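Local coordinates for protein Exo-arabinanase (PDB 3A72) that hydrolyses arabinan as an exo-acting alpha-L-arabinanase with a six-bladed beta-propeller fold, probably releasing arabinobiose from chain ends, at residues N75-Y81 against S105-L111; T315-R319 against L329-S333; V20-L24 against N341-S345; T99-G104 against I116-Q122. All coordinates share one frame; numbering follows the deposited sequence.

From the N terminus, Val20-Leu24 comes first and meets Asn341-Ser345 near the end of the chain, so contact 3 closes a loop that holds the other three contacts. It joins the start of the first propeller blade to the last blade. Next along the chain is Asn75-Tyr81, which reaches Ser105-Leu111 in contact 1. This crosses contact 4, Thr99-Gly104 with Ile116-Gln122, and both share strand 100-106 of the second blade; Leu79 also packs on Val117 and Tyr119. Contact 2, Thr315-Arg319 with Leu329-Ser333, is a local strand pairing in the last blade that follows contacts 1 and 4 in series. It touches contact 3 through neighbouring strands 328-333 and 344-350.

Contact 1 of 4, residues N75-Y81 against S105-L111. With AHR (alpha-L-arabinofuranose), chain B.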
# COMPACT_ATOMS: atom_id res chain seq x y z
N ASN A 75 -18.56 -12.20 3.51
CA ASN A 75 -18.48 -13.46 2.82
C ASN A 75 -18.19 -14.67 3.69
O ASN A 75 -18.48 -15.80 3.32
CB ASN A 75 -17.38 -13.42 1.75
CG ASN A 75 -17.64 -12.42 0.65
OD1 ASN A 75 -18.78 -12.17 0.24
ND2 ASN A 75 -16.56 -11.85 0.13
N GLY A 76 -17.52 -14.48 4.81
CA GLY A 76 -17.09 -15.55 5.64
C GLY A 76 -15.89 -16.32 5.11
O GLY A 76 -15.58 -17.38 5.63
N TYR A 77 -15.24 -15.82 4.09
CA TYR A 77 -14.10 -16.47 3.44
C TYR A 77 -12.82 -16.27 4.23
O TYR A 77 -11.97 -17.18 4.34
CB TYR A 77 -13.87 -15.97 2.03
CG TYR A 77 -15.01 -16.09 1.05
CD1 TYR A 77 -16.08 -16.96 1.24
CD2 TYR A 77 -15.05 -15.29 -0.09
CE1 TYR A 77 -17.11 -17.03 0.32
CE2 TYR A 77 -16.07 -15.33 -1.00
CZ TYR A 77 -17.09 -16.19 -0.80
OH TYR A 77 -18.13 -16.20 -1.73
N GLY A 78 -12.65 -15.05 4.74
CA GLY A 78 -11.40 -14.61 5.38
C GLY A 78 -10.89 -13.34 4.71
O GLY A 78 -10.80 -13.27 3.48
N LEU A 79 -10.59 -12.35 5.55
CA LEU A 79 -9.91 -11.12 5.04
C LEU A 79 -8.44 -11.43 5.02
O LEU A 79 -7.77 -11.43 6.06
CB LEU A 79 -10.27 -9.91 5.88
CG LEU A 79 -11.74 -9.53 5.92
CD1 LEU A 79 -11.94 -8.17 6.58
CD2 LEU A 79 -12.40 -9.59 4.52
N ARG A 80 -7.96 -11.81 3.85
CA ARG A 80 -6.74 -12.58 3.70
C ARG A 80 -5.54 -11.85 3.17
O ARG A 80 -4.43 -12.00 3.68
CB ARG A 80 -7.04 -13.81 2.80
CG ARG A 80 -5.91 -14.85 2.78
CD ARG A 80 -6.30 -16.11 1.96
NE ARG A 80 -7.58 -16.66 2.43
CZ ARG A 80 -7.77 -17.41 3.47
NH1 ARG A 80 -6.72 -17.90 4.16
NH2 ARG A 80 -9.00 -17.73 3.85
N TYR A 81 -5.74 -11.08 2.08
CA TYR A 81 -4.66 -10.42 1.37
C TYR A 81 -4.87 -8.89 1.31
O TYR A 81 -5.99 -8.40 1.15
CB TYR A 81 -4.51 -10.89 -0.05
CG TYR A 81 -3.89 -12.26 -0.28
CD1 TYR A 81 -3.29 -13.02 0.73
CD2 TYR A 81 -3.91 -12.80 -1.58
CE1 TYR A 81 -2.73 -14.27 0.45
CE2 TYR A 81 -3.37 -14.02 -1.86
CZ TYR A 81 -2.78 -14.76 -0.82
OH TYR A 81 -2.19 -16.00 -1.08
N SER A 105 -8.74 -7.83 0.66
CA SER A 105 -9.29 -8.85 -0.18
C SER A 105 -9.77 -10.05 0.62
O SER A 105 -9.00 -10.72 1.34
CB SER A 105 -8.27 -9.26 -1.23
OG SER A 105 -8.91 -10.08 -2.20
N SER A 106 -11.06 -10.35 0.46
CA SER A 106 -11.75 -11.52 0.98
C SER A 106 -11.56 -12.65 0.00
O SER A 106 -11.91 -12.54 -1.18
CB SER A 106 -13.24 -11.17 1.10
OG SER A 106 -14.02 -12.34 1.32
N ILE A 107 -10.97 -13.75 0.51
CA ILE A 107 -10.45 -14.83 -0.34
C ILE A 107 -10.70 -16.12 0.45
O ILE A 107 -10.25 -16.21 1.60
CB ILE A 107 -8.95 -14.68 -0.62
CG1 ILE A 107 -8.65 -13.37 -1.35
CG2 ILE A 107 -8.39 -15.89 -1.38
CD1 ILE A 107 -7.19 -13.07 -1.43
N PRO A 108 -11.33 -17.14 -0.12
CA PRO A 108 -11.46 -18.42 0.60
C PRO A 108 -10.09 -19.08 0.75
O PRO A 108 -9.15 -18.79 0.03
CB PRO A 108 -12.33 -19.26 -0.34
CG PRO A 108 -13.00 -18.32 -1.27
CD PRO A 108 -11.96 -17.24 -1.44
N THR A 109 -10.01 -20.04 1.69
CA THR A 109 -8.78 -20.76 1.94
C THR A 109 -8.22 -21.39 0.67
O THR A 109 -7.00 -21.46 0.46
CB THR A 109 -9.00 -21.83 3.01
OG1 THR A 109 -9.49 -21.23 4.21
CG2 THR A 109 -7.71 -22.61 3.27
N ASP A 110 -9.12 -21.87 -0.21
CA ASP A 110 -8.71 -22.51 -1.46
C ASP A 110 -8.21 -21.53 -2.53
O ASP A 110 -7.86 -22.01 -3.62
CB ASP A 110 -9.83 -23.42 -1.99
CG ASP A 110 -11.07 -22.68 -2.47
OD1 ASP A 110 -11.07 -21.44 -2.56
OD2 ASP A 110 -12.08 -23.38 -2.74
N LEU A 111 -8.16 -20.24 -2.24
CA LEU A 111 -7.62 -19.23 -3.16
C LEU A 111 -8.45 -19.12 -4.43
O LEU A 111 -7.97 -18.62 -5.46
CB LEU A 111 -6.14 -19.43 -3.48
CG LEU A 111 -5.23 -19.51 -2.27
CD1 LEU A 111 -3.77 -19.63 -2.74
CD2 LEU A 111 -5.37 -18.35 -1.30
O5 AHR B . -0.22 -10.22 -0.89
C5 AHR B . -0.09 -11.67 -0.93
C4 AHR B . 0.64 -12.06 -2.19
O4 AHR B . -0.19 -11.69 -3.34
C3 AHR B . 0.75 -13.58 -2.34
O3 AHR B . 1.89 -14.11 -1.64
C2 AHR B . 0.97 -13.69 -3.87
O2 AHR B . 0.55 -14.97 -4.39
C1 AHR B . 0.09 -12.56 -4.43
O HOH W 1 -11.82 -19.56 5.81
O HOH W 2 -12.39 -20.38 3.37
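Leu79 and Ser106 face each other as an antiparallel non-hydrogen-bonded pair, Tyr81 and Ser105 as a hydrogen-bonded one, and the register slips by a residue in between. Arg80 and Tyr81 therefore both face Ser105, a classic beta bulge: Ser105 O takes the N-H of Arg80 at 2.9 Å and, weakly, that of Tyr81. Ser105 N returns a bond to Tyr81 O, and beyond the bulge Ile107 N donates to Gly78 O.

Arg80 carries the side-chain contact. A bend at chi3 (-53°) brings the guanidinium side-on to one atom, Ile107 O, which lies in its plane and accepts from Arg80 NE at 2.8 Å and from Arg80 NH2 at 3.0 Å. NE comes in from above the carbonyl plane, NH2 nearer to it. Thr109 CA sits over one guanidinium face, and Glu46 adds a salt bridge to NH2.

At the other end, Asn75 ND2 donates almost straight to Ser106 OG (2.8 Å, 173°), with the hydroxyl in the amide plane; Asp72 also bonds that OG. The Tyr77 ring is sandwiched between Asn75 CB over its centre and Pro108 CG, a CH-pi contact 4.0 Å from the centroid. Tyr81 lies across Ile107, whose CD1 comes within 3.3 Å of Tyr81 CD2, while arabinose C5 hangs 3.7 Å above the ring plane, over its centre.

Two N-H groups on one carbonyl, together with the salt bridge to Glu46, fix both the arginine and the loop that supplies Ile107, and Ile107 in turn packs on the tyrosine that offers its face to the sugar.

Contact 2 of 4, residues T315-R319 against L329-S333; sequences TRALR and LVVNS
Arg316 and Leu318 both reach Val331 from across the strand pair. Arg316 CG stands opposite the backbone N, and a bend at chi3 (67°) lays one guanidinium face over Val331 CG1, which stands 3.6 Å above the guanidinium plane and toward its rim. NE bonds Ser285 OG, and NH1 bonds the backbone carbonyls of Gly290 and Glu311. Leu318 runs beside Val331 in the same direction, its CD2 3.8 Å from Val331 CG1, so this one methyl meets both neighbours.

The backbone beneath is regular antiparallel pairing, at 164° between strand directions. Ala317 and Asn332 exchange N-H...O bonds of 2.9 Å each way, Ala317 N to Asn332 O and Asn332 N to Ala317 O. Arg319 and Val330 also exchange a pair of backbone bonds. Strand 317-320 is an edge strand of the last blade of the propeller, and 328-333 lies next to it.

On the face bearing Ala317, Arg319 and Val330, the Arg319 CB rests 4.2 Å from Val330 CB; the rest of the arginine side chain leads away, NE to Asn28 OD1 and NH1 to a salt bridge with Glu29, both on strand 23-30 in the first blade. Leu329, turned by a chi2 of 69°, brings CD1 to 3.6 Å from Arg319 O.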
# COMPACT_ATOMS: atom_id res chain seq x y z
N THR A 315 6.54 -5.04 -0.01
CA THR A 315 5.70 -3.85 0.08
C THR A 315 5.84 -3.09 1.41
O THR A 315 4.89 -2.63 2.02
CB THR A 315 4.24 -4.18 -0.31
OG1 THR A 315 3.56 -2.92 -0.59
CG2 THR A 315 3.43 -4.95 0.67
N ARG A 316 7.11 -2.95 1.83
CA ARG A 316 7.44 -2.20 3.03
C ARG A 316 6.78 -0.84 2.97
O ARG A 316 6.85 -0.15 1.95
CB ARG A 316 8.97 -2.12 3.15
CG ARG A 316 9.45 -1.53 4.46
CD ARG A 316 10.96 -1.60 4.60
NE ARG A 316 11.58 -0.71 3.62
CZ ARG A 316 12.88 -0.45 3.58
NH1 ARG A 316 13.70 -0.92 4.51
NH2 ARG A 316 13.39 0.34 2.62
N ALA A 317 6.12 -0.46 4.07
CA ALA A 317 5.23 0.69 4.09
C ALA A 317 5.91 1.87 4.74
O ALA A 317 6.61 1.77 5.75
CB ALA A 317 3.95 0.36 4.84
N LEU A 318 5.72 3.06 4.16
CA LEU A 318 6.28 4.31 4.65
C LEU A 318 5.14 5.23 5.09
O LEU A 318 4.06 5.25 4.48
CB LEU A 318 7.05 5.03 3.54
CG LEU A 318 8.19 4.26 2.88
CD1 LEU A 318 8.83 5.11 1.79
CD2 LEU A 318 9.21 3.83 3.92
N ARG A 319 5.41 6.09 6.06
CA ARG A 319 4.47 7.14 6.44
C ARG A 319 5.25 8.33 7.02
O ARG A 319 6.02 8.18 7.95
CB ARG A 319 3.43 6.66 7.41
CG ARG A 319 2.40 7.73 7.72
CD ARG A 319 1.15 7.21 8.40
NE ARG A 319 0.41 6.33 7.49
CZ ARG A 319 -0.34 6.76 6.46
NH1 ARG A 319 -0.50 8.03 6.21
NH2 ARG A 319 -0.90 5.86 5.70
N LEU A 329 9.70 9.89 9.83
CA LEU A 329 9.29 8.88 8.88
C LEU A 329 9.16 7.50 9.53
O LEU A 329 10.15 6.99 10.09
CB LEU A 329 10.33 8.78 7.78
CG LEU A 329 10.04 7.74 6.67
CD1 LEU A 329 8.88 8.17 5.80
CD2 LEU A 329 11.30 7.50 5.85
N VAL A 330 8.00 6.88 9.43
CA VAL A 330 7.78 5.47 9.77
C VAL A 330 8.17 4.62 8.59
O VAL A 330 7.78 4.89 7.44
CB VAL A 330 6.31 5.28 10.10
CG1 VAL A 330 5.83 3.85 9.97
CG2 VAL A 330 5.99 5.80 11.51
N VAL A 331 8.92 3.55 8.88
CA VAL A 331 9.31 2.53 7.93
C VAL A 331 8.90 1.18 8.55
O VAL A 331 9.45 0.79 9.58
CB VAL A 331 10.82 2.56 7.58
CG1 VAL A 331 11.08 1.61 6.44
CG2 VAL A 331 11.28 3.96 7.30
N ASN A 332 7.92 0.51 7.96
CA ASN A 332 7.20 -0.61 8.61
C ASN A 332 7.25 -1.82 7.73
O ASN A 332 6.70 -1.78 6.59
CB ASN A 332 5.78 -0.12 8.84
CG ASN A 332 4.74 -1.09 9.30
OD1 ASN A 332 4.99 -2.20 9.92
ND2 ASN A 332 3.54 -0.82 9.03
N SER A 333 7.87 -2.89 8.18
CA SER A 333 7.92 -4.15 7.46
C SER A 333 7.05 -5.21 8.14
O SER A 333 6.90 -5.22 9.37
CB SER A 333 9.38 -4.68 7.39
OG SER A 333 9.42 -5.88 6.62

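Contact 3 of 4, residues V20-L24 against N341-S345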
# COMPACT_ATOMS: atom_id res chain seq x y z
N VAL A 20 3.43 -20.16 7.32
CA VAL A 20 4.41 -19.36 6.56
C VAL A 20 3.71 -18.71 5.38
O VAL A 20 2.99 -19.41 4.65
CB VAL A 20 5.55 -20.28 6.12
CG1 VAL A 20 6.44 -19.65 5.05
CG2 VAL A 20 6.44 -20.62 7.30
N PRO A 21 3.83 -17.40 5.18
CA PRO A 21 4.81 -16.50 5.77
C PRO A 21 4.45 -15.94 7.14
O PRO A 21 5.27 -15.20 7.70
CB PRO A 21 4.84 -15.36 4.74
CG PRO A 21 3.43 -15.28 4.23
CD PRO A 21 3.06 -16.75 4.09
N ARG A 22 3.30 -16.25 7.69
CA ARG A 22 2.82 -15.88 9.02
C ARG A 22 2.29 -14.44 9.08
O ARG A 22 1.17 -14.20 9.52
CB ARG A 22 3.82 -16.17 10.13
CG ARG A 22 4.27 -17.63 10.18
CD ARG A 22 4.98 -17.96 11.48
NE ARG A 22 5.32 -19.35 11.61
CZ ARG A 22 6.45 -19.91 11.21
NH1 ARG A 22 7.40 -19.18 10.58
NH2 ARG A 22 6.63 -21.21 11.44
N THR A 23 3.14 -13.50 8.65
CA THR A 23 2.74 -12.12 8.46
C THR A 23 3.29 -11.68 7.11
O THR A 23 4.29 -12.21 6.63
CB THR A 23 3.29 -11.19 9.57
OG1 THR A 23 4.73 -11.16 9.59
CG2 THR A 23 2.87 -11.65 10.93
N LEU A 24 2.65 -10.69 6.51
CA LEU A 24 3.09 -10.11 5.25
C LEU A 24 2.30 -8.84 4.99
O LEU A 24 1.18 -8.72 5.51
CB LEU A 24 2.80 -11.09 4.07
CG LEU A 24 3.65 -10.87 2.81
CD1 LEU A 24 5.09 -11.31 3.01
CD2 LEU A 24 3.02 -11.60 1.62
N ASN A 341 10.79 -16.55 8.99
CA ASN A 341 10.94 -15.87 10.27
C ASN A 341 10.39 -14.46 10.20
O ASN A 341 11.01 -13.53 10.72
CB ASN A 341 12.43 -15.83 10.71
CG ASN A 341 12.99 -17.20 10.96
OD1 ASN A 341 12.54 -17.80 11.94
ND2 ASN A 341 13.92 -17.60 10.13
N ASN A 342 9.22 -14.30 9.56
CA ASN A 342 8.66 -12.95 9.44
C ASN A 342 8.12 -12.45 10.79
O ASN A 342 7.63 -13.22 11.60
CB ASN A 342 7.53 -12.93 8.41
CG ASN A 342 8.00 -12.97 6.99
OD1 ASN A 342 9.19 -13.04 6.66
ND2 ASN A 342 7.02 -12.90 6.08
N ARG A 343 8.18 -11.13 10.94
CA ARG A 343 7.55 -10.41 12.03
C ARG A 343 7.18 -9.04 11.52
O ARG A 343 7.66 -8.60 10.47
CB ARG A 343 8.47 -10.33 13.28
CG ARG A 343 9.82 -9.73 12.95
CD ARG A 343 10.70 -9.78 14.20
NE ARG A 343 10.77 -8.63 15.01
CZ ARG A 343 11.42 -7.51 14.68
NH1 ARG A 343 11.98 -7.52 13.47
NH2 ARG A 343 11.62 -6.41 15.32
N VAL A 344 6.34 -8.35 12.28
CA VAL A 344 5.93 -6.99 11.95
C VAL A 344 6.73 -6.06 12.83
O VAL A 344 6.67 -6.16 14.06
CB VAL A 344 4.41 -6.79 12.15
CG1 VAL A 344 4.05 -5.40 11.64
CG2 VAL A 344 3.63 -7.87 11.45
N SER A 345 7.48 -5.14 12.21
CA SER A 345 8.36 -4.22 12.91
C SER A 345 8.24 -2.83 12.31
O SER A 345 7.76 -2.62 11.19
CB SER A 345 9.78 -4.71 12.92
OG SER A 345 10.35 -4.71 11.64
O HOH W 3 7.35 -16.61 8.97
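Asn342 turns its amide to the carbonyl of Thr23, its CB resting against Pro21 O, at the seam where the first and last blades of the propeller meet: Val20-Leu24 leads into strand 23-30 of the first blade, and Asn341-Ser345 into strand 344-350 of the last. The side chains of Asn342 and Thr23 slide past each other in opposite directions, with Thr23 OG1 3.5 Å from Asn342 CB. The amide meets its acceptor nearly in its own plane: Asn342 ND2 donates to Thr23 O at 2.9 Å, nearly along the C=O axis. Val336 O takes a second bond from the same nitrogen, so two carbonyls hold the amide in its orientation.

Around this bond the apolar groups close in. Pro21, preceded by a cis peptide, sets its CB 3.5 Å from Asn342 ND2, and Leu24 crosses the amide obliquely with CD1 at 4.0 Å from that nitrogen; Leu24 also touches the bound arabinose. Thr23 carries its hydroxyl between backbone N and carbonyl carbon (chi1 62°), where it bonds Ala334 O, and this leaves its CB and CG2 to meet Val344, the Thr23 CB to Val344 CG2 distance being 3.8 Å.

On the Arg22 side the two backbones are joined by one water, which donates to Pro21 O at 2.8 Å and accepts from Asn342 N and Arg22 NH1, each at 3.0 Å.

Contact 4 of 4, residues T99-G104 against I116-Q122; sequences TLLLAG and IVLYASQ
Leu101 and Ala120 pack hard against each other in the middle of this antiparallel pair, with Leu101 CD2 3.7 Å from Ala120 CB. Leu118 closes the same face. Its CG opposite the backbone N (chi1 -171°), it brings CD1 back over the neighbouring strand, 4.0 Å from Leu101 CB and 4.2 Å from Ala103 CB. Pro152 and Leu154 of the next blade cover Ala103, and Leu161 packs on Leu101, so this apolar face is sealed between two sheets.

The backbones run at 159° with their axes 4.7 Å apart, and three pairs of residues exchange bonds: Leu100 with Ser121, Leu102 with Tyr119, Gly104 with Val117. The bond from Tyr119 N to Leu102 O is almost perfectly straight (2.8 Å, 178°). At the third pair Val117 CG2 lies 3.5 Å from Gly104 O, on the face where the glycine brings no side chain of its own.

The opposite face, with Leu100, Leu102, Tyr119 and Ser121, makes looser side-chain contact across the pair: Leu100 CB and Ser121 CB come no nearer than 4.2 Å, and the Tyr119 ring leads away, its hydroxyl bonded to Thr73. The solvent side is the end at Gln122, an exposed residue whose OE1 bends back to 3.0 Å from buried Thr99 OG1, which also has Lys96 O as a hydrogen-bond partner.

Strands 100-106 and 114-121 form a beta hairpin, the two middle strands of a four-stranded antiparallel sheet, which is the construction of a beta-propeller blade.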
# COMPACT_ATOMS: atom_id res chain seq x y z
N THR A 99 -13.78 9.30 9.33
CA THR A 99 -14.14 7.90 9.19
C THR A 99 -12.88 7.13 8.83
O THR A 99 -12.13 7.53 7.95
CB THR A 99 -15.16 7.73 8.06
OG1 THR A 99 -16.39 8.43 8.39
CG2 THR A 99 -15.51 6.27 7.84
N LEU A 100 -12.63 6.00 9.47
CA LEU A 100 -11.49 5.17 9.22
C LEU A 100 -11.91 4.00 8.35
O LEU A 100 -12.81 3.25 8.73
CB LEU A 100 -10.87 4.69 10.51
CG LEU A 100 -9.65 3.76 10.34
CD1 LEU A 100 -8.45 4.44 9.70
CD2 LEU A 100 -9.29 3.18 11.71
N LEU A 101 -11.29 3.85 7.20
CA LEU A 101 -11.61 2.80 6.25
C LEU A 101 -10.53 1.73 6.24
O LEU A 101 -9.34 2.01 6.42
CB LEU A 101 -11.77 3.36 4.85
CG LEU A 101 -12.80 4.47 4.72
CD1 LEU A 101 -12.81 5.04 3.31
CD2 LEU A 101 -14.19 3.95 5.10
N LEU A 102 -10.97 0.51 5.97
CA LEU A 102 -10.07 -0.58 5.61
C LEU A 102 -10.60 -1.17 4.31
O LEU A 102 -11.78 -1.59 4.25
CB LEU A 102 -9.93 -1.66 6.68
CG LEU A 102 -8.99 -2.81 6.28
CD1 LEU A 102 -8.18 -3.33 7.42
CD2 LEU A 102 -9.75 -3.97 5.63
N ALA A 103 -9.75 -1.24 3.29
CA ALA A 103 -10.02 -2.06 2.12
C ALA A 103 -9.12 -3.28 2.19
O ALA A 103 -8.00 -3.22 2.70
CB ALA A 103 -9.78 -1.31 0.84
N GLY A 104 -9.55 -4.42 1.65
CA GLY A 104 -8.72 -5.58 1.61
C GLY A 104 -9.42 -6.71 0.92
O GLY A 104 -10.63 -6.58 0.61
N ILE A 116 -12.22 -7.41 -3.25
CA ILE A 116 -11.77 -6.23 -2.50
C ILE A 116 -13.01 -5.60 -1.90
O ILE A 116 -13.89 -5.10 -2.64
CB ILE A 116 -11.00 -5.25 -3.38
CG1 ILE A 116 -9.74 -5.89 -3.93
CG2 ILE A 116 -10.69 -3.99 -2.59
CD1 ILE A 116 -9.06 -5.06 -5.02
N VAL A 117 -13.07 -5.63 -0.58
CA VAL A 117 -14.19 -5.14 0.22
C VAL A 117 -13.73 -3.94 1.05
O VAL A 117 -12.55 -3.75 1.32
CB VAL A 117 -14.76 -6.25 1.10
CG1 VAL A 117 -15.41 -7.34 0.24
CG2 VAL A 117 -13.75 -6.82 2.09
N LEU A 118 -14.71 -3.13 1.43
CA LEU A 118 -14.53 -1.90 2.17
C LEU A 118 -15.30 -1.97 3.50
O LEU A 118 -16.52 -2.18 3.48
CB LEU A 118 -14.99 -0.67 1.35
CG LEU A 118 -14.66 0.67 1.96
CD1 LEU A 118 -13.19 0.94 1.95
CD2 LEU A 118 -15.44 1.76 1.23
N TYR A 119 -14.59 -1.78 4.60
CA TYR A 119 -15.10 -1.69 5.96
C TYR A 119 -14.83 -0.28 6.48
O TYR A 119 -13.88 0.40 6.11
CB TYR A 119 -14.39 -2.73 6.87
CG TYR A 119 -15.04 -4.09 6.73
CD1 TYR A 119 -15.90 -4.56 7.69
CD2 TYR A 119 -14.82 -4.91 5.63
CE1 TYR A 119 -16.51 -5.79 7.59
CE2 TYR A 119 -15.44 -6.13 5.47
CZ TYR A 119 -16.29 -6.58 6.46
OH TYR A 119 -16.93 -7.79 6.24
N ALA A 120 -15.69 0.17 7.41
CA ALA A 120 -15.56 1.50 8.01
C ALA A 120 -15.69 1.40 9.52
O ALA A 120 -16.49 0.61 10.08
CB ALA A 120 -16.61 2.43 7.49
N SER A 121 -14.96 2.27 10.19
CA SER A 121 -15.03 2.47 11.61
C SER A 121 -15.26 3.94 11.92
O SER A 121 -14.58 4.82 11.34
CB SER A 121 -13.69 2.06 12.27
OG SER A 121 -13.66 2.43 13.64
N GLN A 122 -16.22 4.22 12.80
CA GLN A 122 -16.52 5.57 13.20
C GLN A 122 -15.91 5.90 14.55
O GLN A 122 -16.11 7.06 15.01
CB GLN A 122 -18.03 5.76 13.26
CG GLN A 122 -18.76 5.37 12.03
CD GLN A 122 -18.34 6.09 10.78
OE1 GLN A 122 -17.76 7.21 10.71
NE2 GLN A 122 -18.69 5.43 9.69